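PDB 3HOL: TbpB from Actinobacillus pleuropneumoniae, which binds transferrin as a lipoprotein of the bacterial transferrin receptor, probably capturing the host protein for iron acquisition. Local coordinates for residues A229-L234 against V251-S256. Sequence-based numbering, arbitrary orientation.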
loop_
_atom_site.group_PDB
_atom_site.type_symbol
_atom_site.label_atom_id
_atom_site.label_comp_id
_atom_site.label_asym_id
_atom_site.label_seq_id
_atom_site.Cartn_x
_atom_site.Cartn_y
_atom_site.Cartn_z
ATOM N N ALA A 229 17.359 4.170 24.040
ATOM C CA ALA A 229 17.684 4.855 22.777
ATOM C C ALA A 229 16.431 5.317 22.062
ATOM O O ALA A 229 15.436 4.584 22.020
ATOM C CB ALA A 229 18.450 3.927 21.880
ATOM N N ASP A 230 16.462 6.523 21.509
ATOM C CA ASP A 230 15.368 6.978 20.653
ATOM C C ASP A 230 15.460 6.319 19.276
ATOM O O ASP A 230 16.498 5.722 18.910
ATOM C CB ASP A 230 15.447 8.504 20.438
ATOM C CG ASP A 230 15.220 9.316 21.720
ATOM O OD1 ASP A 230 14.490 8.906 22.618
ATOM O OD2 ASP A 230 15.800 10.402 21.836
ATOM N N SER A 231 14.379 6.438 18.505
ATOM C CA SER A 231 14.343 6.023 17.091
ATOM C C SER A 231 13.745 7.118 16.214
ATOM O O SER A 231 12.668 7.645 16.524
ATOM C CB SER A 231 13.427 4.806 16.898
ATOM O OG SER A 231 13.414 4.425 15.526
ATOM N N GLN A 232 14.411 7.394 15.094
ATOM C CA GLN A 232 13.841 8.253 14.057
ATOM C C GLN A 232 13.339 7.386 12.929
ATOM O O GLN A 232 13.112 7.887 11.819
ATOM C CB GLN A 232 14.927 9.210 13.489
ATOM C CG GLN A 232 15.552 10.186 14.471
ATOM C CD GLN A 232 14.574 10.874 15.444
ATOM O OE1 GLN A 232 14.755 10.792 16.675
ATOM N NE2 GLN A 232 13.547 11.566 14.903
ATOM N N SER A 233 13.163 6.085 13.161
ATOM C CA SER A 233 12.783 5.195 12.053
ATOM C C SER A 233 11.493 4.429 12.351
ATOM O O SER A 233 11.377 3.219 12.090
ATOM C CB SER A 233 13.926 4.225 11.710
ATOM O OG SER A 233 14.234 3.394 12.843
ATOM N N LEU A 234 10.517 5.128 12.910
ATOM C CA LEU A 234 9.206 4.513 13.099
ATOM C C LEU A 234 8.467 4.581 11.771
ATOM O O LEU A 234 8.323 5.664 11.190
ATOM C CB LEU A 234 8.399 5.251 14.181
ATOM C CG LEU A 234 7.095 4.521 14.586
ATOM C CD1 LEU A 234 6.811 4.699 16.094
ATOM C CD2 LEU A 234 5.931 5.023 13.787
ATOM N N VAL A 251 13.367 1.061 14.627
ATOM C CA VAL A 251 14.715 0.599 15.027
ATOM C C VAL A 251 15.418 1.684 15.845
ATOM O O VAL A 251 15.447 2.856 15.427
ATOM C CB VAL A 251 15.567 0.217 13.802
ATOM C CG1 VAL A 251 16.885 -0.558 14.223
ATOM C CG2 VAL A 251 14.746 -0.562 12.785
ATOM N N ALA A 252 15.988 1.314 17.000
ATOM C CA ALA A 252 16.754 2.282 17.808
ATOM C C ALA A 252 17.863 2.916 16.930
ATOM O O ALA A 252 18.454 2.221 16.070
ATOM C CB ALA A 252 17.365 1.568 19.038
ATOM N N ASN A 253 18.139 4.204 17.139
ATOM C CA ASN A 253 19.134 4.906 16.349
ATOM C C ASN A 253 20.551 4.298 16.494
ATOM O O ASN A 253 21.310 4.349 15.561
ATOM C CB ASN A 253 19.131 6.405 16.640
ATOM C CG ASN A 253 17.849 7.068 16.235
ATOM O OD1 ASN A 253 17.104 6.602 15.341
ATOM N ND2 ASN A 253 17.562 8.176 16.902
ATOM N N ASP A 254 20.851 3.655 17.623
ATOM C CA ASP A 254 22.122 2.924 17.789
ATOM C C ASP A 254 21.978 1.424 17.477
ATOM O O ASP A 254 22.862 0.633 17.831
ATOM C CB ASP A 254 22.649 3.106 19.214
ATOM C CG ASP A 254 21.770 2.408 20.264
ATOM O OD1 ASP A 254 20.663 1.946 19.950
ATOM O OD2 ASP A 254 22.173 2.328 21.431
ATOM N N LYS A 255 20.900 1.023 16.798
ATOM C CA LYS A 255 20.702 -0.397 16.413
ATOM C C LYS A 255 20.655 -1.413 17.583
ATOM O O LYS A 255 20.909 -2.594 17.384
ATOM C CB LYS A 255 21.718 -0.858 15.360
ATOM C CG LYS A 255 21.809 0.039 14.111
ATOM C CD LYS A 255 22.834 -0.516 13.148
ATOM C CE LYS A 255 22.661 0.107 11.762
ATOM N NZ LYS A 255 23.609 1.204 11.561
ATOM N N SER A 256 20.284 -0.955 18.767
ATOM C CA SER A 256 20.230 -1.815 19.970
ATOM C C SER A 256 18.837 -2.434 20.232
ATOM O O SER A 256 18.676 -3.201 21.173
ATOM C CB SER A 256 20.613 -1.007 21.192
ATOM O OG SER A 256 19.649 0.012 21.394
HETATM O O HOH W 1 17.530 0.856 23.349
HETATM O O HOH W 2 16.767 4.638 13.119
#
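Asn253 reaches over to the chain around Gln232 from the type I beta turn Ala252-Lys255, in the loop joining strands 245-251 and 257-265 of an antiparallel beta barrel; its partner is the chain leading into the neighbouring strand, with a corner at Gln232. Two bonds grip Asn253 there. Its backbone N gives a nearly straight bond to Asp230 O (2.9 Å), while its CG, beside its own backbone N and anti to the carbonyl carbon (chi1 -65°), carries OD1 to within 2.8 Å of Gln232 N, a donor tilted slightly from the amide plane. The rest of the amide crosses the Gln232 side chain at a slant, ND2 3.7 Å from Gln232 CG, the two amide planes turned 43° apart.

At this corner, two buried serines meet the end of the other strand. Ser231 OG, anti to its backbone N, donates to Val251 O at 2.6 Å from well above the carbonyl plane, and accepts from Ser233 N, closing an ST turn. Ser233 OG in turn accepts from Val251 N at 3.1 Å, a somewhat bent bond (N-H...O 147°). Asp230 turns its carboxylate elsewhere, to Ala213 N and Lys216.

At the far end the methyls of Ala229 and Ala252 touch. Asp254 OD1 accepts from Ser256 N, closing an Asx turn, and also from Ser256 OG, and rests 3.5 Å from Ala229 CB.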